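Epimerase (Methylomonas sp. DH-1, PDB 7CJ7) catalyses the manganese-dependent C3 epimerization of various ketoses, acting most strongly on L-ribulose and also on D-ribulose, D-allulose and D-fructose. Local coordinates at residues G10-V15 / Y39-L44; K27-A32 / D57-Y62; I50-T55 / L100-G105; F245-S250 / N266-S271. All blocks are in the same frame, centred on the assembly; numbering follows the deposited sequence.

Interaction 1 of 4, residues G10-V15 / Y39-L44. With SOL (L-sorbose), chain C.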
loop_
_atom_site.group_PDB
_atom_site.type_symbol
_atom_site.label_atom_id
_atom_site.label_comp_id
_atom_site.label_asym_id
_atom_site.label_seq_id
_atom_site.Cartn_x
_atom_site.Cartn_y
_atom_site.Cartn_z
ATOM N N GLY A 10 4.791 -20.404 12.284
ATOM C CA GLY A 10 5.636 -19.457 13.023
ATOM C C GLY A 10 4.937 -18.141 13.253
ATOM O O GLY A 10 3.923 -17.849 12.564
ATOM N N GLY A 11 5.435 -17.398 14.238
ATOM C CA GLY A 11 4.996 -16.033 14.547
ATOM C C GLY A 11 6.141 -15.064 14.353
ATOM O O GLY A 11 7.272 -15.385 14.752
ATOM N N HIS A 12 5.873 -13.929 13.716
ATOM C CA HIS A 12 6.849 -12.826 13.566
ATOM C C HIS A 12 7.082 -12.191 14.937
ATOM O O HIS A 12 6.105 -12.046 15.688
ATOM C CB HIS A 12 6.337 -11.837 12.518
ATOM C CG HIS A 12 7.358 -10.834 12.116
ATOM N ND1 HIS A 12 7.500 -9.638 12.775
ATOM C CD2 HIS A 12 8.269 -10.837 11.120
ATOM C CE1 HIS A 12 8.467 -8.944 12.208
ATOM N NE2 HIS A 12 8.947 -9.653 11.183
ATOM N N ALA A 13 8.330 -11.829 15.252
ATOM C CA ALA A 13 8.734 -11.308 16.578
ATOM C C ALA A 13 7.876 -10.096 16.966
ATOM O O ALA A 13 7.574 -9.954 18.168
ATOM C CB ALA A 13 10.201 -10.971 16.558
ATOM N N LEU A 14 7.477 -9.263 15.995
ATOM C CA LEU A 14 6.795 -7.963 16.253
ATOM C C LEU A 14 5.361 -8.186 16.743
ATOM O O LEU A 14 4.672 -7.185 17.057
ATOM C CB LEU A 14 6.798 -7.126 14.973
ATOM C CG LEU A 14 7.827 -5.998 14.934
ATOM C CD1 LEU A 14 7.398 -4.851 15.840
ATOM C CD2 LEU A 14 9.206 -6.509 15.317
ATOM N N VAL A 15 4.904 -9.434 16.764
ATOM C CA VAL A 15 3.607 -9.777 17.406
ATOM C C VAL A 15 3.767 -9.577 18.916
ATOM O O VAL A 15 2.762 -9.235 19.561
ATOM C CB VAL A 15 3.148 -11.193 17.034
ATOM C CG1 VAL A 15 2.037 -11.681 17.944
ATOM C CG2 VAL A 15 2.707 -11.248 15.581
ATOM N N TYR A 39 7.972 -22.217 15.385
ATOM C CA TYR A 39 9.168 -21.343 15.309
ATOM C C TYR A 39 8.764 -19.890 15.523
ATOM O O TYR A 39 7.577 -19.536 15.414
ATOM C CB TYR A 39 9.913 -21.533 13.981
ATOM C CG TYR A 39 9.192 -21.033 12.756
ATOM C CD1 TYR A 39 9.348 -19.736 12.309
ATOM C CD2 TYR A 39 8.330 -21.848 12.049
ATOM C CE1 TYR A 39 8.695 -19.271 11.179
ATOM C CE2 TYR A 39 7.653 -21.393 10.930
ATOM C CZ TYR A 39 7.815 -20.092 10.502
ATOM O OH TYR A 39 7.137 -19.636 9.406
ATOM N N ILE A 40 9.758 -19.078 15.846
ATOM C CA ILE A 40 9.641 -17.594 15.839
ATOM C C ILE A 40 10.476 -17.075 14.670
ATOM O O ILE A 40 11.556 -17.631 14.403
ATOM C CB ILE A 40 10.091 -17.002 17.182
ATOM C CG1 ILE A 40 9.941 -15.480 17.168
ATOM C CG2 ILE A 40 11.510 -17.433 17.506
ATOM C CD1 ILE A 40 9.593 -14.891 18.486
ATOM N N GLU A 41 9.964 -16.061 13.978
ATOM C CA GLU A 41 10.699 -15.378 12.905
ATOM C C GLU A 41 11.312 -14.126 13.509
ATOM O O GLU A 41 10.569 -13.217 13.879
ATOM C CB GLU A 41 9.785 -15.069 11.726
ATOM C CG GLU A 41 10.543 -14.536 10.528
ATOM C CD GLU A 41 9.615 -14.238 9.375
ATOM O OE1 GLU A 41 8.984 -15.198 8.874
ATOM O OE2 GLU A 41 9.488 -13.049 9.026
ATOM N N ILE A 42 12.628 -14.122 13.644
ATOM C CA ILE A 42 13.369 -12.982 14.250
ATOM C C ILE A 42 13.647 -11.947 13.165
ATOM O O ILE A 42 14.165 -12.332 12.119
ATOM C CB ILE A 42 14.652 -13.487 14.933
ATOM C CG1 ILE A 42 14.322 -14.523 16.010
ATOM C CG2 ILE A 42 15.443 -12.313 15.478
ATOM C CD1 ILE A 42 15.527 -15.224 16.595
ATOM N N ALA A 43 13.301 -10.688 13.420
ATOM C CA ALA A 43 13.593 -9.536 12.538
ATOM C C ALA A 43 15.046 -9.108 12.774
ATOM O O ALA A 43 15.359 -8.694 13.895
ATOM C CB ALA A 43 12.614 -8.428 12.836
ATOM N N LEU A 44 15.907 -9.270 11.773
ATOM C CA LEU A 44 17.370 -9.030 11.862
ATOM C C LEU A 44 17.757 -7.802 11.034
ATOM O O LEU A 44 18.728 -7.896 10.254
ATOM C CB LEU A 44 18.112 -10.254 11.322
ATOM C CG LEU A 44 18.236 -11.444 12.266
ATOM C CD1 LEU A 44 19.112 -12.517 11.636
ATOM C CD2 LEU A 44 18.787 -11.015 13.618
HETATM C C1 SOL C . 7.225 -6.084 5.213
HETATM O O1 SOL C . 6.048 -5.434 4.794
HETATM C C2 SOL C . 7.002 -7.545 5.438
HETATM O O2 SOL C . 6.063 -8.117 4.913
HETATM C C3 SOL C . 7.944 -8.284 6.378
HETATM O O3 SOL C . 7.894 -9.674 6.151
HETATM C C4 SOL C . 9.375 -7.774 6.248
HETATM O O4 SOL C . 9.839 -8.000 4.915
HETATM C C5 SOL C . 10.354 -8.438 7.219
HETATM O O5 SOL C . 11.684 -8.033 6.898
HETATM C C6 SOL C . 10.082 -8.110 8.672
HETATM O O6 SOL C . 11.002 -8.799 9.523
#
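E41 and H12 share a face of the parallel pair of strands 8-12 and 39-43. The CB of E41 packs on the carbonyl of G11, 3.9 Å from its O. CG stands anti to the backbone N (chi1 -172°) and the chain beyond it is extended, with CD 4.1 Å from H12 CD2. The carboxylate lies nearly perpendicular to the H12 ring, planes 81° apart, and E41 OE2 meets the ring edge at H12 CD2 (3.3 Å). At the tip, OE2 is hydrogen-bonded to S69, while OE1 is held by Y209, T244 and the manganese ligand H211. The H12 ring is fixed at both nitrogens: L14 N donates to H12 ND1 (3.2 Å), and H12 NE2 pairs with O6 of L-sorbose at 2.8 Å. At the other end, the Y39 ring lies flat against G10 in a CH-pi contact, G10 CA 3.3 Å above the ring plane, over its centre. An alanine in place of Y39 would probably open a gap over G10 CA and cost T244 its bond to the tyrosine hydroxyl. In this first beta-alpha-beta unit of the TIM barrel, strand 8-12 lies between strands 242-245 and 39-43, and I40 and I42 reach helix 52-61.

Interaction 2 of 4, residues K27-A32 / D57-Y62. With MG (magnesium ion), chain E.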
loop_
_atom_site.group_PDB
_atom_site.type_symbol
_atom_site.label_atom_id
_atom_site.label_comp_id
_atom_site.label_asym_id
_atom_site.label_seq_id
_atom_site.Cartn_x
_atom_site.Cartn_y
_atom_site.Cartn_z
ATOM N N LYS A 27 10.289 -12.653 26.095
ATOM C CA LYS A 27 8.846 -12.335 25.977
ATOM C C LYS A 27 8.326 -12.943 24.675
ATOM O O LYS A 27 7.283 -13.634 24.711
ATOM C CB LYS A 27 8.656 -10.818 26.020
ATOM C CG LYS A 27 7.224 -10.324 26.074
ATOM C CD LYS A 27 7.201 -8.866 26.469
ATOM C CE LYS A 27 5.819 -8.281 26.629
ATOM N NZ LYS A 27 5.203 -7.997 25.310
ATOM N N ALA A 28 9.049 -12.725 23.574
ATOM C CA ALA A 28 8.635 -13.161 22.222
ATOM C C ALA A 28 8.692 -14.691 22.131
ATOM O O ALA A 28 7.749 -15.295 21.603
ATOM C CB ALA A 28 9.495 -12.498 21.177
ATOM N N ILE A 29 9.767 -15.298 22.626
ATOM C CA ILE A 29 9.976 -16.770 22.512
ATOM C C ILE A 29 8.954 -17.477 23.408
ATOM O O ILE A 29 8.289 -18.408 22.923
ATOM C CB ILE A 29 11.443 -17.140 22.793
ATOM C CG1 ILE A 29 12.320 -16.705 21.614
ATOM C CG2 ILE A 29 11.589 -18.624 23.097
ATOM C CD1 ILE A 29 13.809 -16.767 21.866
ATOM N N ALA A 30 8.763 -17.002 24.635
ATOM C CA ALA A 30 7.756 -17.557 25.567
ATOM C C ALA A 30 6.360 -17.401 24.947
ATOM O O ALA A 30 5.563 -18.356 25.017
ATOM C CB ALA A 30 7.868 -16.893 26.919
ATOM N N GLY A 31 6.091 -16.256 24.311
ATOM C CA GLY A 31 4.798 -15.964 23.664
ATOM C C GLY A 31 4.503 -16.925 22.520
ATOM O O GLY A 31 3.407 -17.507 22.496
ATOM N N ALA A 32 5.445 -17.087 21.588
ATOM C CA ALA A 32 5.309 -18.004 20.434
ATOM C C ALA A 32 5.129 -19.446 20.927
ATOM O O ALA A 32 4.244 -20.146 20.400
ATOM C CB ALA A 32 6.494 -17.855 19.526
ATOM N N ASP A 57 19.929 -20.174 23.936
ATOM C CA ASP A 57 19.512 -20.745 25.245
ATOM C C ASP A 57 17.986 -20.643 25.391
ATOM O O ASP A 57 17.370 -21.610 25.888
ATOM C CB ASP A 57 20.211 -20.045 26.410
ATOM C CG ASP A 57 21.689 -20.359 26.538
ATOM O OD1 ASP A 57 22.155 -21.320 25.869
ATOM O OD2 ASP A 57 22.363 -19.654 27.332
ATOM N N LEU A 58 17.390 -19.523 24.975
ATOM C CA LEU A 58 15.920 -19.302 25.089
ATOM C C LEU A 58 15.196 -20.281 24.164
ATOM O O LEU A 58 14.182 -20.868 24.592
ATOM C CB LEU A 58 15.571 -17.852 24.752
ATOM C CG LEU A 58 15.950 -16.834 25.822
ATOM C CD1 LEU A 58 15.817 -15.415 25.292
ATOM C CD2 LEU A 58 15.111 -17.036 27.074
ATOM N N LEU A 59 15.677 -20.440 22.930
ATOM C CA LEU A 59 15.051 -21.382 21.968
ATOM C C LEU A 59 15.048 -22.787 22.578
ATOM O O LEU A 59 14.030 -23.466 22.472
ATOM C CB LEU A 59 15.794 -21.335 20.629
ATOM C CG LEU A 59 15.636 -20.022 19.866
ATOM C CD1 LEU A 59 16.474 -20.021 18.601
ATOM C CD2 LEU A 59 14.171 -19.767 19.533
ATOM N N GLN A 60 16.143 -23.204 23.210
ATOM C CA GLN A 60 16.254 -24.547 23.837
ATOM C C GLN A 60 15.282 -24.635 25.024
ATOM O O GLN A 60 14.550 -25.634 25.134
ATOM C CB GLN A 60 17.696 -24.781 24.286
ATOM C CG GLN A 60 18.680 -24.875 23.134
ATOM C CD GLN A 60 20.092 -25.018 23.644
ATOM O OE1 GLN A 60 20.676 -24.080 24.181
ATOM N NE2 GLN A 60 20.645 -26.210 23.498
ATOM N N GLU A 61 15.269 -23.598 25.857
ATOM C CA GLU A 61 14.438 -23.492 27.087
ATOM C C GLU A 61 12.962 -23.699 26.728
ATOM O O GLU A 61 12.282 -24.418 27.466
ATOM C CB GLU A 61 14.702 -22.143 27.761
ATOM C CG GLU A 61 13.925 -21.926 29.037
ATOM C CD GLU A 61 14.240 -20.632 29.771
ATOM O OE1 GLU A 61 15.138 -19.898 29.321
ATOM O OE2 GLU A 61 13.596 -20.369 30.810
ATOM N N TYR A 62 12.487 -23.116 25.624
ATOM C CA TYR A 62 11.051 -23.131 25.233
ATOM C C TYR A 62 10.794 -24.107 24.078
ATOM O O TYR A 62 9.657 -24.123 23.585
ATOM C CB TYR A 62 10.582 -21.713 24.911
ATOM C CG TYR A 62 10.480 -20.842 26.135
ATOM C CD1 TYR A 62 9.345 -20.860 26.931
ATOM C CD2 TYR A 62 11.531 -20.026 26.522
ATOM C CE1 TYR A 62 9.260 -20.084 28.076
ATOM C CE2 TYR A 62 11.456 -19.232 27.654
ATOM C CZ TYR A 62 10.314 -19.257 28.433
ATOM O OH TYR A 62 10.234 -18.476 29.552
HETATM MG MG MG E . 23.956 -21.856 25.155
HETATM O O HOH W 1 24.751 -20.094 26.764
HETATM O O HOH W 2 23.125 -23.382 24.218
HETATM O O HOH W 3 24.078 -20.540 23.788
HETATM O O HOH W 4 25.953 -22.701 24.901
#
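On helix 52-61, whose L58 and L59 meet I29, D57 OD1 binds a magnesium ion at 2.0 Å. Four waters also bind the ion; one donates to D57 OD2 and another to Q60 OE1, so both side chains share the hydrated ion. The contact with segment 27-32 is, by contrast, wholly apolar. I29 splits its branches: CG2 goes to Y62, CD1 to L58 and L59. I29 CG2, anti to the backbone N, reaches Y62 CD2 (3.7 Å), while CG1 is anti to the carbonyl carbon (chi1 -73°), and CD1 beyond it meets L58 CB at 3.6 Å. The same I29 CD1 touches L59 CD2 (3.8 Å), and the I29 side chain crosses those of both leucines at about a right angle. Beside it, the Y62 ring covers A30: A30 CA lies 3.8 Å above the ring plane, offset toward the rim, in a CH-pi contact, and A30 CB is 3.7 Å from Y62 CE1. Helices 22-35 and 52-61 are successive outer helices of the TIM barrel. R26, just before segment 27-32, forms a salt bridge with E61, and on the inner side A28 and L59 both rest on I40 of strand 39-43.

Interaction 3 of 4, residues I50-T55 / L100-G105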
loop_
_atom_site.group_PDB
_atom_site.type_symbol
_atom_site.label_atom_id
_atom_site.label_comp_id
_atom_site.label_asym_id
_atom_site.label_seq_id
_atom_site.Cartn_x
_atom_site.Cartn_y
_atom_site.Cartn_z
ATOM N N ILE A 50 21.948 -8.499 18.166
ATOM C CA ILE A 50 21.330 -9.700 18.798
ATOM C C ILE A 50 22.387 -10.433 19.633
ATOM O O ILE A 50 23.484 -10.681 19.112
ATOM C CB ILE A 50 20.692 -10.608 17.731
ATOM C CG1 ILE A 50 20.161 -11.900 18.342
ATOM C CG2 ILE A 50 21.653 -10.907 16.605
ATOM C CD1 ILE A 50 19.162 -12.608 17.463
ATOM N N ASP A 51 22.065 -10.747 20.891
ATOM C CA ASP A 51 22.882 -11.648 21.744
ATOM C C ASP A 51 22.552 -13.085 21.338
ATOM O O ASP A 51 21.546 -13.628 21.814
ATOM C CB ASP A 51 22.656 -11.403 23.239
ATOM C CG ASP A 51 23.570 -12.220 24.143
ATOM O OD1 ASP A 51 24.072 -13.277 23.692
ATOM O OD2 ASP A 51 23.750 -11.812 25.310
ATOM N N VAL A 52 23.361 -13.664 20.457
ATOM C CA VAL A 52 23.043 -14.951 19.785
ATOM C C VAL A 52 23.040 -16.091 20.811
ATOM O O VAL A 52 22.105 -16.894 20.785
ATOM C CB VAL A 52 24.020 -15.225 18.633
ATOM C CG1 VAL A 52 23.723 -16.566 17.992
ATOM C CG2 VAL A 52 23.983 -14.098 17.611
ATOM N N ALA A 53 24.038 -16.162 21.688
ATOM C CA ALA A 53 24.146 -17.246 22.690
ATOM C C ALA A 53 22.906 -17.237 23.599
ATOM O O ALA A 53 22.339 -18.318 23.861
ATOM C CB ALA A 53 25.430 -17.099 23.458
ATOM N N LEU A 54 22.470 -16.058 24.037
ATOM C CA LEU A 54 21.308 -15.910 24.948
ATOM C C LEU A 54 20.053 -16.373 24.205
ATOM O O LEU A 54 19.264 -17.138 24.785
ATOM C CB LEU A 54 21.207 -14.447 25.379
ATOM C CG LEU A 54 20.128 -14.122 26.404
ATOM C CD1 LEU A 54 20.504 -12.878 27.189
ATOM C CD2 LEU A 54 18.780 -13.933 25.742
ATOM N N THR A 55 19.905 -15.985 22.939
ATOM C CA THR A 55 18.726 -16.352 22.113
ATOM C C THR A 55 18.713 -17.872 21.939
ATOM O O THR A 55 17.638 -18.470 22.083
ATOM C CB THR A 55 18.721 -15.609 20.774
ATOM O OG1 THR A 55 18.609 -14.215 21.055
ATOM C CG2 THR A 55 17.594 -16.042 19.863
ATOM N N LEU A 100 21.746 -16.612 11.712
ATOM C CA LEU A 100 20.731 -17.655 11.441
ATOM C C LEU A 100 21.373 -19.034 11.625
ATOM O O LEU A 100 20.782 -19.868 12.312
ATOM C CB LEU A 100 20.194 -17.467 10.026
ATOM C CG LEU A 100 19.197 -18.518 9.549
ATOM C CD1 LEU A 100 17.929 -18.505 10.390
ATOM C CD2 LEU A 100 18.864 -18.282 8.088
ATOM N N TYR A 101 22.560 -19.257 11.058
ATOM C CA TYR A 101 23.290 -20.545 11.189
ATOM C C TYR A 101 23.526 -20.857 12.671
ATOM O O TYR A 101 23.303 -22.010 13.096
ATOM C CB TYR A 101 24.623 -20.523 10.442
ATOM C CG TYR A 101 25.427 -21.789 10.619
ATOM C CD1 TYR A 101 25.200 -22.901 9.827
ATOM C CD2 TYR A 101 26.394 -21.881 11.602
ATOM C CE1 TYR A 101 25.933 -24.065 9.987
ATOM C CE2 TYR A 101 27.127 -23.039 11.786
ATOM C CZ TYR A 101 26.898 -24.134 10.974
ATOM O OH TYR A 101 27.641 -25.263 11.147
ATOM N N ALA A 102 23.941 -19.856 13.447
ATOM C CA ALA A 102 24.273 -20.010 14.882
ATOM C C ALA A 102 23.015 -20.397 15.681
ATOM O O ALA A 102 23.149 -21.100 16.702
ATOM C CB ALA A 102 24.917 -18.748 15.398
ATOM N N LEU A 103 21.829 -19.977 15.231
ATOM C CA LEU A 103 20.537 -20.280 15.903
ATOM C C LEU A 103 19.942 -21.588 15.379
ATOM O O LEU A 103 18.834 -21.938 15.833
ATOM C CB LEU A 103 19.569 -19.116 15.697
ATOM C CG LEU A 103 19.989 -17.826 16.394
ATOM C CD1 LEU A 103 18.985 -16.720 16.145
ATOM C CD2 LEU A 103 20.175 -18.057 17.886
ATOM N N GLY A 104 20.644 -22.261 14.463
ATOM C CA GLY A 104 20.239 -23.548 13.873
ATOM C C GLY A 104 19.085 -23.385 12.907
ATOM O O GLY A 104 18.394 -24.371 12.657
ATOM N N GLY A 105 18.874 -22.175 12.386
ATOM C CA GLY A 105 17.809 -21.894 11.406
ATOM C C GLY A 105 18.273 -22.195 9.996
ATOM O O GLY A 105 19.485 -22.290 9.793
#
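L103 reaches the start of helix 52-61 with its two methyls, meeting V52 and T55. CG is anti to the carbonyl carbon (chi1 -67°) and CD1 is anti to CA. L103 CD2 lies 3.8 Å from T55 CG2. L103 CD1 looks to T55 CG2 as well, at 4.0 Å, and more distantly to I50 CD1. V52 holds CG1 anti to its backbone N (chi1 178°), and this one branch touches both A102 CB (3.6 Å) and L103 CD2 (3.9 Å). The contact sets the N-terminus of one outer TIM-barrel helix against the C-terminus of another. D51 is the N-cap of helix 52-61, its OD1 taking L54 N from above the carboxylate plane; helix 83-102 ends in a Schellman motif, with G104 at positive phi and G105 N bonded back to L100 O (3.0 Å). In T55, CG2 is the branch anti to the backbone N, while OG1 lies beside that N and donates to D51 O (3.1 Å) from 40° out of the carbonyl plane. An alanine at T55 would probably open a gap beside the L103 methyls and leave W20 NE1 without its hydroxyl partner. T55 and L103 also rest together on I42 of strand 39-43.

Interaction 4 of 4, residues F245-S250 / N266-S271. With MN (manganese (II) ion), chain D; SOL (L-sorbose), chain C.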
loop_
_atom_site.group_PDB
_atom_site.type_symbol
_atom_site.label_atom_id
_atom_site.label_comp_id
_atom_site.label_asym_id
_atom_site.label_seq_id
_atom_site.Cartn_x
_atom_site.Cartn_y
_atom_site.Cartn_z
ATOM N N PHE A 245 2.669 -16.145 10.707
ATOM C CA PHE A 245 1.682 -15.082 10.992
ATOM C C PHE A 245 2.456 -13.787 11.229
ATOM O O PHE A 245 3.376 -13.743 12.076
ATOM C CB PHE A 245 0.801 -15.443 12.186
ATOM C CG PHE A 245 -0.025 -14.281 12.673
ATOM C CD1 PHE A 245 -0.870 -13.597 11.811
ATOM C CD2 PHE A 245 0.057 -13.855 13.984
ATOM C CE1 PHE A 245 -1.614 -12.512 12.255
ATOM C CE2 PHE A 245 -0.693 -12.778 14.428
ATOM C CZ PHE A 245 -1.533 -12.117 13.570
ATOM N N GLU A 246 2.068 -12.750 10.495
ATOM C CA GLU A 246 2.697 -11.420 10.562
ATOM C C GLU A 246 1.610 -10.378 10.826
ATOM O O GLU A 246 0.565 -10.397 10.142
ATOM C CB GLU A 246 3.458 -11.137 9.272
ATOM C CG GLU A 246 4.222 -9.837 9.312
ATOM C CD GLU A 246 5.270 -9.744 8.220
ATOM O OE1 GLU A 246 6.469 -9.592 8.544
ATOM O OE2 GLU A 246 4.881 -9.835 7.056
ATOM N N SER A 247 1.854 -9.493 11.784
ATOM C CA SER A 247 0.858 -8.482 12.208
ATOM C C SER A 247 1.573 -7.314 12.874
ATOM O O SER A 247 2.512 -7.544 13.649
ATOM C CB SER A 247 -0.161 -9.104 13.133
ATOM O OG SER A 247 -1.175 -8.181 13.465
ATOM N N PHE A 248 1.118 -6.099 12.604
ATOM C CA PHE A 248 1.722 -4.883 13.188
ATOM C C PHE A 248 0.621 -4.009 13.776
ATOM O O PHE A 248 -0.423 -3.788 13.121
ATOM C CB PHE A 248 2.553 -4.143 12.145
ATOM C CG PHE A 248 3.656 -4.967 11.539
ATOM C CD1 PHE A 248 4.872 -5.112 12.182
ATOM C CD2 PHE A 248 3.472 -5.606 10.323
ATOM C CE1 PHE A 248 5.876 -5.888 11.624
ATOM C CE2 PHE A 248 4.475 -6.379 9.772
ATOM C CZ PHE A 248 5.676 -6.517 10.421
ATOM N N SER A 249 0.875 -3.528 14.991
ATOM C CA SER A 249 0.010 -2.566 15.712
ATOM C C SER A 249 0.905 -1.499 16.339
ATOM O O SER A 249 2.046 -1.837 16.696
ATOM C CB SER A 249 -0.818 -3.268 16.756
ATOM O OG SER A 249 -1.591 -2.326 17.481
ATOM N N SER A 250 0.403 -0.273 16.489
ATOM C CA SER A 250 1.108 0.809 17.219
ATOM C C SER A 250 1.345 0.369 18.673
ATOM O O SER A 250 2.187 0.988 19.345
ATOM C CB SER A 250 0.360 2.120 17.123
ATOM O OG SER A 250 -0.962 1.989 17.627
ATOM N N ASN A 266 -3.605 1.363 16.024
ATOM C CA ASN A 266 -3.702 0.262 17.012
ATOM C C ASN A 266 -4.766 -0.723 16.515
ATOM O O ASN A 266 -5.952 -0.398 16.627
ATOM C CB ASN A 266 -4.029 0.806 18.404
ATOM C CG ASN A 266 -4.072 -0.296 19.439
ATOM O OD1 ASN A 266 -3.365 -0.256 20.445
ATOM N ND2 ASN A 266 -4.876 -1.305 19.175
ATOM N N LEU A 267 -4.346 -1.860 15.955
ATOM C CA LEU A 267 -5.233 -2.904 15.372
ATOM C C LEU A 267 -5.443 -4.011 16.405
ATOM O O LEU A 267 -6.259 -4.915 16.149
ATOM C CB LEU A 267 -4.576 -3.464 14.103
ATOM C CG LEU A 267 -5.045 -2.856 12.783
ATOM C CD1 LEU A 267 -5.946 -1.660 13.028
ATOM C CD2 LEU A 267 -3.866 -2.474 11.911
ATOM N N TRP A 268 -4.706 -3.941 17.513
ATOM C CA TRP A 268 -4.710 -4.948 18.606
ATOM C C TRP A 268 -3.835 -4.459 19.756
ATOM O O TRP A 268 -2.987 -3.575 19.522
ATOM C CB TRP A 268 -4.261 -6.329 18.109
ATOM C CG TRP A 268 -2.962 -6.380 17.358
ATOM C CD1 TRP A 268 -2.812 -6.446 16.001
ATOM C CD2 TRP A 268 -1.628 -6.448 17.905
ATOM N NE1 TRP A 268 -1.487 -6.511 15.667
ATOM C CE2 TRP A 268 -0.733 -6.523 16.811
ATOM C CE3 TRP A 268 -1.101 -6.452 19.200
ATOM C CZ2 TRP A 268 0.649 -6.597 16.978
ATOM C CZ3 TRP A 268 0.266 -6.522 19.365
ATOM C CH2 TRP A 268 1.126 -6.600 18.270
ATOM N N HIS A 269 -4.039 -5.028 20.948
ATOM C CA HIS A 269 -3.292 -4.691 22.188
ATOM C C HIS A 269 -2.786 -5.978 22.853
ATOM O O HIS A 269 -1.744 -5.909 23.515
ATOM C CB HIS A 269 -4.178 -3.855 23.127
ATOM C CG HIS A 269 -5.434 -4.552 23.523
ATOM N ND1 HIS A 269 -5.498 -5.392 24.618
ATOM C CD2 HIS A 269 -6.662 -4.570 22.955
ATOM C CE1 HIS A 269 -6.717 -5.888 24.714
ATOM N NE2 HIS A 269 -7.448 -5.404 23.701
ATOM N N ASP A 270 -3.495 -7.098 22.663
ATOM C CA ASP A 270 -3.259 -8.390 23.363
ATOM C C ASP A 270 -2.550 -9.370 22.418
ATOM O O ASP A 270 -3.244 -10.044 21.632
ATOM C CB ASP A 270 -4.585 -8.961 23.878
ATOM C CG ASP A 270 -4.446 -10.165 24.797
ATOM O OD1 ASP A 270 -5.323 -10.335 25.641
ATOM O OD2 ASP A 270 -3.484 -10.938 24.642
ATOM N N SER A 271 -1.217 -9.446 22.505
ATOM C CA SER A 271 -0.355 -10.304 21.650
ATOM C C SER A 271 -0.825 -11.760 21.725
ATOM O O SER A 271 -0.915 -12.399 20.677
ATOM C CB SER A 271 1.100 -10.200 22.049
ATOM O OG SER A 271 1.568 -8.861 21.977
HETATM MN MN MN D . 5.884 -10.216 5.225
HETATM C C1 SOL C . 7.225 -6.084 5.213
HETATM O O1 SOL C . 6.048 -5.434 4.794
HETATM C C2 SOL C . 7.002 -7.545 5.438
HETATM O O2 SOL C . 6.063 -8.117 4.913
HETATM C C3 SOL C . 7.944 -8.284 6.378
HETATM O O3 SOL C . 7.894 -9.674 6.151
HETATM C C4 SOL C . 9.375 -7.774 6.248
HETATM O O4 SOL C . 9.839 -8.000 4.915
HETATM C C5 SOL C . 10.354 -8.438 7.219
HETATM O O5 SOL C . 11.684 -8.033 6.898
HETATM C C6 SOL C . 10.082 -8.110 8.672
HETATM O O6 SOL C . 11.002 -8.799 9.523
#
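S249 and W268 make the tight part of this contact. S249 CB sits 3.3 Å above the indole plane, over its centre, a CH-pi contact with the five-membered ring. OG, anti to the backbone N (chi1 177°), turns from the ring to the backbone of segment 266-271: it donates to W268 O at 2.8 Å, in the carbonyl plane on a lone pair, and accepts from L267 N (3.2 Å). E251 N is a further partner of this oxygen, so the hydroxyl is gripped three ways. W268 CG lies between its own backbone N and carbonyl carbon (chi1 52°), and from there the indole reaches S247, where W268 NE1 gives OG a weak, bent bond (2.8 Å, 126° at the hydrogen); the S247 hydroxyl also bonds to R217 O. Toward solvent this polar grip gives way: S250 OG lies 3.2 Å from N266 N without the angle for a hydrogen bond, and N266 is exposed. At the inner end of segment 245-250, E246 OE2 binds manganese (2.1 Å) with E152, D185 and H211, and E246, like E152, is probably a proton donor/acceptor. The two loops flank helix 257-260 in sequence: one leaves barrel strand 242-245, the other leads into helix 271-285, whose L274 packs on both S247 and W268.

Interactions 1, 2 and 3 form a cluster on one side of the barrel, with centres 11 to 13 Å apart. Strand 39-43 connects them: I40 CD1 of interaction 1 packs on A28 CB of interaction 2 at 3.6 Å, and I42 CD1 meets L103 CD1 of interaction 3 at 3.8 Å. Interactions 2 and 3 use helix 52-61 at its two ends. Interaction 4 touches only interaction 1, notably through G10 O and F245 N (2.8 Å), and its centre is about 25 Å from that of interaction 3. Interactions 1 and 4 share L-sorbose, bringing H12 and E246 to the sugar, whereas interactions 2 and 3 belong to the helical outer layer.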